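Ileal Bile Acid-Binding Protein (Danio rerio, PDB 3EM0) probably binds bile acids and fatty acids in the cytoplasm, holding several cholate molecules in and around its beta-barrel. Local coordinates at residues N7-T12 with K39-I44; H61-K66 with D74-G79. All coordinates share one frame; numbering follows the deposited sequence.

Contact 1: N7-T12 with K39-I44; sequences NGKWET and KLVTEI
Gly8-Thr12 and Val41-Ile44 run antiparallel at 159°, with their axes 4.6 Å apart at closest approach, as neighbouring strands in the beta-barrel of the fatty-acid binding protein fold. Gly8 pairs with Ile44 and Trp10 with Thr42 as hydrogen-bonded pairs, each with reciprocal N-H to O bonds; Lys9-Glu43 and Glu11-Val41 are the non-hydrogen-bonded pairs between and beyond them. Gly8 has backbone angles (phi 126°) at which a CB would jam against the carbonyl O of Asn7, so glycine suits the start of this strand.

Side chains alternate between the two faces. Trp10, Thr42 and Ile44 share one of them. The indole approaches Ile44 with its five-membered ring, NE1 lying 3.7 Å from Ile44 CD1, and the two side chains cross obliquely. The Trp10 edge also meets the backbone, CD1 standing 3.7 Å from Thr42 O, while NE1 spends its hydrogen on Phe6 O and thereby fixes how the ring is turned. Thr42 and Ile44 in turn pack on Trp53 of strand 50-57, and Trp10 on Ser131 and Lys133 of strand 124-133. On the other face, the extended Lys9 chain lays CE 3.6 Å from Val41 CG1.

Where the pairing ends, Lys39 bends at chi2 and passes its methylenes by Thr12, with CD 3.9 Å from Thr12 CG2. Two donors from Thr12 grip Leu40 O: the backbone N at 3.0 Å comes in tilted from the carbonyl plane, whereas OG1, also 3.0 Å from Leu40 O, lies in that plane on a lone pair, at a C=O...OG1 angle of 121°.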
ATOM      1  N   ASN A   7      -0.009 -12.324  -7.568  1.00 33.65           N
ATOM      2  CA  ASN A   7      -1.354 -12.664  -8.035  1.00 33.70           C
ATOM      3  C   ASN A   7      -2.292 -13.164  -6.960  1.00 33.45           C
ATOM      4  O   ASN A   7      -1.927 -14.036  -6.172  1.00 33.48           O
ATOM      5  CB  ASN A   7      -1.285 -13.763  -9.093  1.00 34.50           C
ATOM      6  CG  ASN A   7      -1.358 -13.227 -10.478  1.00 35.79           C
ATOM      7  OD1 ASN A   7      -2.318 -12.533 -10.843  1.00 36.17           O
ATOM      8  ND2 ASN A   7      -0.339 -13.542 -11.284  1.00 38.98           N
ATOM      9  N   GLY A   8      -3.509 -12.627  -6.948  1.00 33.00           N
ATOM     10  CA  GLY A   8      -4.560 -13.155  -6.091  1.00 32.23           C
ATOM     11  C   GLY A   8      -5.197 -12.115  -5.207  1.00 31.95           C
ATOM     12  O   GLY A   8      -4.994 -10.913  -5.387  1.00 31.98           O
ATOM     13  N   LYS A   9      -5.966 -12.599  -4.243  1.00 31.48           N
ATOM     14  CA  LYS A   9      -6.706 -11.770  -3.310  1.00 32.18           C
ATOM     15  C   LYS A   9      -6.036 -11.904  -1.947  1.00 31.39           C
ATOM     16  O   LYS A   9      -5.681 -13.015  -1.541  1.00 31.11           O
ATOM     17  CB  LYS A   9      -8.163 -12.252  -3.259  1.00 31.72           C
ATOM     18  CG  LYS A   9      -9.125 -11.394  -2.461  1.00 33.56           C
ATOM     19  CD  LYS A   9     -10.576 -11.886  -2.672  1.00 34.20           C
ATOM     20  CE  LYS A   9     -11.495 -11.388  -1.552  1.00 37.85           C
ATOM     21  NZ  LYS A   9     -12.903 -11.884  -1.657  1.00 39.61           N
ATOM     22  N   TRP A  10      -5.862 -10.777  -1.258  1.00 30.92           N
ATOM     23  CA  TRP A  10      -5.134 -10.728   0.019  1.00 30.97           C
ATOM     24  C   TRP A  10      -5.929  -9.950   1.057  1.00 30.72           C
ATOM     25  O   TRP A  10      -6.627  -9.013   0.718  1.00 30.92           O
ATOM     26  CB  TRP A  10      -3.756 -10.067  -0.156  1.00 30.74           C
ATOM     27  CG  TRP A  10      -2.926 -10.633  -1.286  1.00 31.19           C
ATOM     28  CD1 TRP A  10      -3.029 -10.322  -2.616  1.00 30.32           C
ATOM     29  CD2 TRP A  10      -1.878 -11.609  -1.177  1.00 30.35           C
ATOM     30  NE1 TRP A  10      -2.113 -11.045  -3.339  1.00 31.66           N
ATOM     31  CE2 TRP A  10      -1.391 -11.841  -2.482  1.00 31.25           C
ATOM     32  CE3 TRP A  10      -1.301 -12.309  -0.099  1.00 29.04           C
ATOM     33  CZ2 TRP A  10      -0.348 -12.743  -2.746  1.00 30.78           C
ATOM     34  CZ3 TRP A  10      -0.275 -13.211  -0.360  1.00 30.43           C
ATOM     35  CH2 TRP A  10       0.194 -13.418  -1.676  1.00 31.08           C
ATOM     36  N   GLU A  11      -5.809 -10.331   2.322  1.00 30.44           N
ATOM     37  CA  GLU A  11      -6.554  -9.670   3.381  1.00 30.97           C
ATOM     38  C   GLU A  11      -5.658  -9.277   4.551  1.00 30.36           C
ATOM     39  O   GLU A  11      -4.927 -10.109   5.088  1.00 29.93           O
ATOM     40  CB  GLU A  11      -7.700 -10.563   3.864  1.00 30.84           C
ATOM     41  CG  GLU A  11      -8.565  -9.938   4.943  1.00 32.69           C
ATOM     42  CD  GLU A  11      -9.527 -10.939   5.566  1.00 33.31           C
ATOM     43  OE1 GLU A  11     -10.147 -11.730   4.826  1.00 37.81           O
ATOM     44  OE2 GLU A  11      -9.668 -10.939   6.797  1.00 36.72           O
ATOM     45  N   THR A  12      -5.740  -8.007   4.949  1.00 30.39           N
ATOM     46  CA  THR A  12      -4.936  -7.476   6.055  1.00 30.77           C
ATOM     47  C   THR A  12      -5.095  -8.304   7.344  1.00 31.68           C
ATOM     48  O   THR A  12      -6.218  -8.524   7.810  1.00 32.11           O
ATOM     49  CB  THR A  12      -5.249  -5.971   6.304  1.00 30.69           C
ATOM     50  OG1 THR A  12      -5.012  -5.238   5.098  1.00 30.74           O
ATOM     51  CG2 THR A  12      -4.384  -5.390   7.410  1.00 29.13           C
ATOM     52  N   LYS A  39      -9.930  -4.133   8.026  1.00 40.73           N
ATOM     53  CA  LYS A  39      -8.999  -5.038   7.353  1.00 39.56           C
ATOM     54  C   LYS A  39      -9.147  -4.978   5.827  1.00 38.16           C
ATOM     55  O   LYS A  39     -10.038  -5.593   5.250  1.00 37.97           O
ATOM     56  CB  LYS A  39      -9.172  -6.467   7.882  1.00 40.14           C
ATOM     57  CG  LYS A  39      -8.887  -6.628   9.392  1.00 42.09           C
ATOM     58  CD  LYS A  39      -7.382  -6.472   9.689  1.00 45.82           C
ATOM     59  CE  LYS A  39      -7.076  -6.078  11.137  1.00 47.13           C
ATOM     60  NZ  LYS A  39      -5.703  -5.463  11.210  1.00 48.93           N
ATOM     61  N   LEU A  40      -8.261  -4.224   5.185  1.00 36.49           N
ATOM     62  CA  LEU A  40      -8.302  -4.011   3.737  1.00 35.01           C
ATOM     63  C   LEU A  40      -8.061  -5.282   2.921  1.00 33.87           C
ATOM     64  O   LEU A  40      -7.108  -6.028   3.174  1.00 33.76           O
ATOM     65  CB  LEU A  40      -7.297  -2.918   3.321  1.00 34.89           C
ATOM     66  CG  LEU A  40      -7.197  -2.573   1.824  1.00 34.32           C
ATOM     67  CD1 LEU A  40      -8.395  -1.807   1.341  1.00 35.16           C
ATOM     68  CD2 LEU A  40      -5.961  -1.780   1.530  1.00 35.52           C
ATOM     69  N   VAL A  41      -8.936  -5.512   1.946  1.00 32.78           N
ATOM     70  CA  VAL A  41      -8.756  -6.560   0.943  1.00 32.00           C
ATOM     71  C   VAL A  41      -8.109  -5.961  -0.318  1.00 31.81           C
ATOM     72  O   VAL A  41      -8.534  -4.911  -0.806  1.00 31.21           O
ATOM     73  CB  VAL A  41     -10.090  -7.277   0.595  1.00 31.93           C
ATOM     74  CG1 VAL A  41      -9.880  -8.292  -0.506  1.00 31.06           C
ATOM     75  CG2 VAL A  41     -10.693  -7.960   1.842  1.00 31.38           C
ATOM     76  N   THR A  42      -7.059  -6.629  -0.804  1.00 31.85           N
ATOM     77  CA  THR A  42      -6.314  -6.230  -2.014  1.00 31.76           C
ATOM     78  C   THR A  42      -6.408  -7.327  -3.070  1.00 31.42           C
ATOM     79  O   THR A  42      -6.199  -8.493  -2.772  1.00 31.06           O
ATOM     80  CB  THR A  42      -4.824  -5.990  -1.694  1.00 31.85           C
ATOM     81  OG1 THR A  42      -4.709  -4.999  -0.662  1.00 32.79           O
ATOM     82  CG2 THR A  42      -4.025  -5.534  -2.951  1.00 31.73           C
ATOM     83  N   GLU A  43      -6.744  -6.952  -4.296  1.00 31.59           N
ATOM     84  CA  GLU A  43      -6.739  -7.897  -5.401  1.00 32.00           C
ATOM     85  C   GLU A  43      -5.709  -7.504  -6.464  1.00 31.26           C
ATOM     86  O   GLU A  43      -5.698  -6.380  -6.975  1.00 31.34           O
ATOM     87  CB  GLU A  43      -8.142  -8.047  -5.984  1.00 32.85           C
ATOM     88  CG  GLU A  43      -8.332  -9.275  -6.857  1.00 36.80           C
ATOM     89  CD  GLU A  43      -9.720  -9.883  -6.735  1.00 42.72           C
ATOM     90  OE1 GLU A  43      -9.877 -11.051  -7.159  1.00 45.02           O
ATOM     91  OE2 GLU A  43     -10.649  -9.213  -6.210  1.00 44.23           O
ATOM     92  N   ILE A  44      -4.825  -8.439  -6.778  1.00 30.61           N
ATOM     93  CA  ILE A  44      -3.746  -8.166  -7.691  1.00 30.11           C
ATOM     94  C   ILE A  44      -3.816  -9.071  -8.912  1.00 30.72           C
ATOM     95  O   ILE A  44      -3.913 -10.284  -8.783  1.00 30.43           O
ATOM     96  CB  ILE A  44      -2.364  -8.307  -6.992  1.00 30.33           C
ATOM     97  CG1 ILE A  44      -2.238  -7.339  -5.797  1.00 28.99           C
ATOM     98  CG2 ILE A  44      -1.243  -8.082  -7.993  1.00 29.39           C
ATOM     99  CD1 ILE A  44      -1.146  -7.731  -4.785  1.00 29.23           C
TER

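Contact 2: H61-K66 with D74-G79; sequences HVVTNK and DMETVG. With CHD (cholic acid), chain C; CHD (cholic acid), chain E.
His61-Lys66 and Asp74-Glu76 are antiparallel at 161°, but their axes come no nearer than 6.4 Å, and no main-chain hydrogen bond joins the segments.

Side chains and solvent bridge them instead. At one end His61 holds CG anti to its N (chi1 -177°), which sends the imidazole across to the far segment. There NE2 donates to a lone pair of Val78 O in the carbonyl plane at 2.8 Å, although this oxygen stands 25° out of the ring plane, and the N-H is accordingly bent. One of the imidazole faces carries the cholate of chain E, whose C8 lies over the ring centre, 4.0 Å above the plane. Val78 CG1 supports the same steroid, 3.6 Å from its C19. An alanine in place of His61 would probably leave Val78 O without this donor and the chain E steroid without the ring it packs on.

Midway, Val63 turns its methyls to the far backbone, CG1 lying 3.9 Å from Glu76 O. Farther along, a water makes weak bonds to Thr64 O and Asp74 O. The cholate of chain C touches both segments: Val78 N donates to its carboxylate O25 at 3.0 Å, Asn65 CB lies 3.7 Å from its C6, and Met75, bent at chi2 and chi3, sets SD 3.6 Å from its C19.

Two antiparallel strands parted this way, spanned by side chains and water, form the gap in the barrel wall characteristic of fatty-acid binding proteins, here flanked by bound cholates.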
ATOM      1  N   HIS A  61     -15.789   1.770  -2.288  1.00 32.24           N
ATOM      2  CA  HIS A  61     -14.762   2.669  -2.792  1.00 33.37           C
ATOM      3  C   HIS A  61     -13.579   1.840  -3.302  1.00 33.42           C
ATOM      4  O   HIS A  61     -12.611   1.606  -2.584  1.00 33.64           O
ATOM      5  CB  HIS A  61     -14.342   3.648  -1.683  1.00 33.83           C
ATOM      6  CG  HIS A  61     -13.336   4.669  -2.116  1.00 35.53           C
ATOM      7  ND1 HIS A  61     -13.662   5.753  -2.902  1.00 37.62           N
ATOM      8  CD2 HIS A  61     -12.010   4.776  -1.858  1.00 36.78           C
ATOM      9  CE1 HIS A  61     -12.578   6.475  -3.123  1.00 37.33           C
ATOM     10  NE2 HIS A  61     -11.564   5.909  -2.494  1.00 37.89           N
ATOM     11  N   VAL A  62     -13.682   1.384  -4.545  1.00 33.63           N
ATOM     12  CA  VAL A  62     -12.668   0.531  -5.164  1.00 34.20           C
ATOM     13  C   VAL A  62     -11.603   1.405  -5.817  1.00 34.94           C
ATOM     14  O   VAL A  62     -11.908   2.221  -6.692  1.00 35.12           O
ATOM     15  CB  VAL A  62     -13.292  -0.407  -6.229  1.00 34.24           C
ATOM     16  CG1 VAL A  62     -12.255  -1.382  -6.782  1.00 34.27           C
ATOM     17  CG2 VAL A  62     -14.502  -1.166  -5.653  1.00 33.87           C
ATOM     18  N   VAL A  63     -10.358   1.237  -5.378  1.00 35.44           N
ATOM     19  CA  VAL A  63      -9.226   2.003  -5.902  1.00 35.97           C
ATOM     20  C   VAL A  63      -8.327   1.079  -6.730  1.00 36.04           C
ATOM     21  O   VAL A  63      -7.640   0.224  -6.178  1.00 36.11           O
ATOM     22  CB  VAL A  63      -8.405   2.679  -4.757  1.00 35.89           C
ATOM     23  CG1 VAL A  63      -7.205   3.413  -5.325  1.00 36.30           C
ATOM     24  CG2 VAL A  63      -9.285   3.651  -3.968  1.00 35.99           C
ATOM     25  N   THR A  64      -8.358   1.251  -8.050  1.00 36.09           N
ATOM     26  CA  THR A  64      -7.560   0.447  -8.960  1.00 36.27           C
ATOM     27  C   THR A  64      -6.394   1.264  -9.500  1.00 36.38           C
ATOM     28  O   THR A  64      -6.580   2.356 -10.042  1.00 36.45           O
ATOM     29  CB  THR A  64      -8.408  -0.131 -10.134  1.00 36.54           C
ATOM     30  OG1 THR A  64      -9.443  -0.978  -9.616  1.00 36.95           O
ATOM     31  CG2 THR A  64      -7.545  -0.962 -11.076  1.00 35.85           C
ATOM     32  N   ASN A  65      -5.193   0.723  -9.318  1.00 36.24           N
ATOM     33  CA  ASN A  65      -3.960   1.261  -9.888  1.00 36.16           C
ATOM     34  C   ASN A  65      -3.347   0.281 -10.883  1.00 35.87           C
ATOM     35  O   ASN A  65      -3.155  -0.893 -10.569  1.00 36.14           O
ATOM     36  CB  ASN A  65      -2.958   1.561  -8.771  1.00 36.31           C
ATOM     37  CG  ASN A  65      -3.190   2.921  -8.139  1.00 37.86           C
ATOM     38  OD1 ASN A  65      -3.593   3.034  -6.979  1.00 38.35           O
ATOM     39  ND2 ASN A  65      -2.955   3.964  -8.915  1.00 38.03           N
ATOM     40  N   LYS A  66      -3.064   0.757 -12.089  1.00 35.33           N
ATOM     41  CA  LYS A  66      -2.368  -0.057 -13.084  1.00 35.18           C
ATOM     42  C   LYS A  66      -0.969   0.519 -13.334  1.00 34.01           C
ATOM     43  O   LYS A  66      -0.801   1.735 -13.474  1.00 33.77           O
ATOM     44  CB  LYS A  66      -3.160  -0.147 -14.395  1.00 34.90           C
ATOM     45  CG  LYS A  66      -4.609  -0.623 -14.247  1.00 36.29           C
ATOM     46  CD  LYS A  66      -5.261  -0.750 -15.624  1.00 37.59           C
ATOM     47  CE  LYS A  66      -6.788  -0.851 -15.534  1.00 42.11           C
ATOM     48  NZ  LYS A  66      -7.267  -2.263 -15.460  1.00 44.58           N
ATOM     49  N   ASP A  74       0.548   6.382 -14.567  1.00 38.27           N
ATOM     50  CA  ASP A  74      -0.505   7.173 -13.959  1.00 40.33           C
ATOM     51  C   ASP A  74      -1.111   6.416 -12.800  1.00 41.01           C
ATOM     52  O   ASP A  74      -1.567   5.291 -12.960  1.00 41.45           O
ATOM     53  CB  ASP A  74      -1.574   7.486 -14.996  1.00 40.56           C
ATOM     54  CG  ASP A  74      -1.105   8.484 -16.011  1.00 42.32           C
ATOM     55  OD1 ASP A  74      -1.168   8.164 -17.216  1.00 45.30           O
ATOM     56  OD2 ASP A  74      -0.654   9.581 -15.605  1.00 44.03           O
ATOM     57  N   MET A  75      -1.098   7.040 -11.631  1.00 42.35           N
ATOM     58  CA  MET A  75      -1.586   6.414 -10.403  1.00 44.13           C
ATOM     59  C   MET A  75      -2.606   7.317  -9.684  1.00 43.88           C
ATOM     60  O   MET A  75      -2.777   8.477 -10.051  1.00 43.86           O
ATOM     61  CB  MET A  75      -0.403   6.044  -9.502  1.00 43.77           C
ATOM     62  CG  MET A  75       0.294   4.693  -9.863  1.00 46.21           C
ATOM     63  SD  MET A  75       2.118   4.682  -9.728  1.00 47.63           S
ATOM     64  CE  MET A  75       2.393   5.918  -8.484  1.00 45.14           C
ATOM     65  N   GLU A  76      -3.290   6.781  -8.679  1.00 44.30           N
ATOM     66  CA  GLU A  76      -4.366   7.501  -7.990  1.00 45.05           C
ATOM     67  C   GLU A  76      -4.423   7.120  -6.513  1.00 44.61           C
ATOM     68  O   GLU A  76      -4.294   5.940  -6.157  1.00 44.83           O
ATOM     69  CB  GLU A  76      -5.709   7.238  -8.683  1.00 45.02           C
ATOM     70  CG  GLU A  76      -6.933   7.341  -7.777  1.00 46.88           C
ATOM     71  CD  GLU A  76      -8.243   7.070  -8.495  1.00 47.08           C
ATOM     72  OE1 GLU A  76      -8.532   7.769  -9.500  1.00 49.64           O
ATOM     73  OE2 GLU A  76      -8.993   6.169  -8.036  1.00 49.44           O
ATOM     74  N   THR A  77      -4.605   8.120  -5.655  1.00 44.16           N
ATOM     75  CA  THR A  77      -4.656   7.887  -4.214  1.00 44.05           C
ATOM     76  C   THR A  77      -6.065   7.488  -3.752  1.00 43.93           C
ATOM     77  O   THR A  77      -7.019   7.513  -4.532  1.00 43.60           O
ATOM     78  CB  THR A  77      -4.164   9.120  -3.405  1.00 44.21           C
ATOM     79  OG1 THR A  77      -5.209  10.101  -3.321  1.00 44.25           O
ATOM     80  CG2 THR A  77      -2.928   9.740  -4.043  1.00 43.82           C
ATOM     81  N   VAL A  78      -6.179   7.125  -2.477  1.00 44.21           N
ATOM     82  CA  VAL A  78      -7.471   6.825  -1.837  1.00 44.71           C
ATOM     83  C   VAL A  78      -8.411   8.040  -1.851  1.00 45.21           C
ATOM     84  O   VAL A  78      -9.637   7.886  -1.875  1.00 45.12           O
ATOM     85  CB  VAL A  78      -7.264   6.343  -0.381  1.00 44.79           C
ATOM     86  CG1 VAL A  78      -8.571   5.902   0.251  1.00 43.71           C
ATOM     87  CG2 VAL A  78      -6.233   5.212  -0.353  1.00 44.89           C
ATOM     88  N   GLY A  79      -7.822   9.240  -1.846  1.00 45.45           N
ATOM     89  CA  GLY A  79      -8.574  10.488  -1.953  1.00 45.73           C
ATOM     90  C   GLY A  79      -8.867  10.928  -3.378  1.00 45.99           C
ATOM     91  O   GLY A  79      -9.526  11.947  -3.592  1.00 46.24           O
TER
HETATM   92  C1  CHD C 150       3.285   1.313  -5.432  1.00 50.13           C
HETATM   93  C2  CHD C 150       3.536   0.036  -4.599  1.00 50.70           C
HETATM   94  C3  CHD C 150       2.753  -1.159  -5.162  1.00 50.43           C
HETATM   95  O3  CHD C 150       2.860  -2.257  -4.282  1.00 51.59           O
HETATM   96  C4  CHD C 150       1.275  -0.844  -5.263  1.00 50.46           C
HETATM   97  C5  CHD C 150       1.007   0.399  -6.119  1.00 51.50           C
HETATM   98  C6  CHD C 150      -0.534   0.594  -6.210  1.00 53.19           C
HETATM   99  C7  CHD C 150      -1.141   1.087  -4.880  1.00 52.72           C
HETATM  100  O7  CHD C 150      -1.021   0.071  -3.865  1.00 54.29           O
HETATM  101  C8  CHD C 150      -0.443   2.390  -4.432  1.00 52.03           C
HETATM  102  C9  CHD C 150       1.122   2.252  -4.337  1.00 50.73           C
HETATM  103  C10 CHD C 150       1.783   1.668  -5.634  1.00 51.25           C
HETATM  104  C11 CHD C 150       1.807   3.577  -3.876  1.00 50.50           C
HETATM  105  C12 CHD C 150       1.114   4.218  -2.650  1.00 50.38           C
HETATM  106  O12 CHD C 150       1.438   3.457  -1.488  1.00 50.31           O
HETATM  107  C13 CHD C 150      -0.432   4.358  -2.806  1.00 50.68           C
HETATM  108  C14 CHD C 150      -1.026   2.976  -3.117  1.00 51.71           C
HETATM  109  C15 CHD C 150      -2.536   3.285  -3.099  1.00 51.05           C
HETATM  110  C16 CHD C 150      -2.668   4.162  -1.836  1.00 50.83           C
HETATM  111  C17 CHD C 150      -1.220   4.596  -1.471  1.00 50.72           C
HETATM  112  C18 CHD C 150      -0.797   5.408  -3.888  1.00 49.68           C
HETATM  113  C19 CHD C 150       1.725   2.690  -6.767  1.00 51.07           C
HETATM  114  C20 CHD C 150      -1.183   6.026  -0.853  1.00 49.93           C
HETATM  115  C21 CHD C 150       0.216   6.662  -0.822  1.00 48.85           C
HETATM  116  C22 CHD C 150      -1.771   6.026   0.564  1.00 49.80           C
HETATM  117  C23 CHD C 150      -2.177   7.432   1.032  1.00 50.34           C
HETATM  118  O25 CHD C 150      -4.265   7.403  -0.136  1.00 50.87           O
HETATM  119  C24 CHD C 150      -3.259   8.079   0.153  1.00 51.06           C
HETATM  120  O26 CHD C 150      -3.055   9.251  -0.218  1.00 52.95           O
HETATM  121  C1  CHD E 152     -12.154   7.364   4.004  1.00 79.41           C
HETATM  122  C2  CHD E 152     -13.124   7.961   5.043  1.00 79.12           C
HETATM  123  C3  CHD E 152     -14.281   7.003   5.382  1.00 79.06           C
HETATM  124  O3  CHD E 152     -15.218   7.670   6.227  1.00 78.22           O
HETATM  125  C4  CHD E 152     -15.015   6.561   4.111  1.00 79.01           C
HETATM  126  C5  CHD E 152     -14.052   5.981   3.046  1.00 79.50           C
HETATM  127  C6  CHD E 152     -14.871   5.559   1.803  1.00 79.94           C
HETATM  128  C7  CHD E 152     -15.304   6.746   0.905  1.00 80.47           C
HETATM  129  O7  CHD E 152     -16.448   7.403   1.472  1.00 79.52           O
HETATM  130  C8  CHD E 152     -14.154   7.746   0.595  1.00 80.67           C
HETATM  131  C9  CHD E 152     -13.283   8.111   1.839  1.00 80.59           C
HETATM  132  C10 CHD E 152     -12.829   6.894   2.695  1.00 79.78           C
HETATM  133  C11 CHD E 152     -12.114   9.083   1.469  1.00 81.31           C
HETATM  134  C12 CHD E 152     -12.637  10.360   0.753  1.00 81.79           C
HETATM  135  O12 CHD E 152     -13.333  11.183   1.703  1.00 81.81           O
HETATM  136  C13 CHD E 152     -13.521  10.007  -0.478  1.00 81.81           C
HETATM  137  C14 CHD E 152     -14.663   9.072  -0.018  1.00 81.49           C
HETATM  138  C15 CHD E 152     -15.552   8.988  -1.261  1.00 81.66           C
HETATM  139  C16 CHD E 152     -15.707  10.488  -1.551  1.00 81.85           C
HETATM  140  C17 CHD E 152     -14.398  11.173  -1.036  1.00 82.02           C
HETATM  141  C18 CHD E 152     -12.619   9.419  -1.589  1.00 81.62           C
HETATM  142  C19 CHD E 152     -11.813   6.035   1.922  1.00 79.63           C
HETATM  143  C20 CHD E 152     -13.739  12.023  -2.154  1.00 82.26           C
HETATM  144  C21 CHD E 152     -12.809  13.117  -1.601  1.00 82.05           C
HETATM  145  C22 CHD E 152     -14.798  12.636  -3.086  1.00 82.73           C
HETATM  146  C23 CHD E 152     -14.476  12.378  -4.564  1.00 82.70           C
HETATM  147  O25 CHD E 152     -13.888  14.679  -4.732  1.00 82.40           O
HETATM  148  C24 CHD E 152     -13.653  13.527  -5.158  1.00 82.42           C
HETATM  149  O26 CHD E 152     -12.807  13.227  -6.028  1.00 82.40           O
HETATM  150  O   HOH W   1      -4.685   4.563 -11.937  1.00 51.70           O

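Both contacts belong to one antiparallel sheet and are partly buried, with centres 14 Å apart and nearest atoms about 7 Å apart; strand 50-57 lies between strands 41-47 and 61-68. Contact 1 lies inside the strand order, its strands having further neighbours in 124-133 and 50-57, and its cohesion is regular backbone pairing. Contact 2 brings together 61-68 and 73-76, the two outermost strands in that order, and so completes the barrel without such pairing. Its chemistry is correspondingly different: one histidine bond, valine methyls against backbone, a weakly held water and bound steroids. Cholate thus engages 61-66 with 74-79 directly, while in 7-12 with 39-44 the side chain of Leu40 is about 6 Å from a bound cholate.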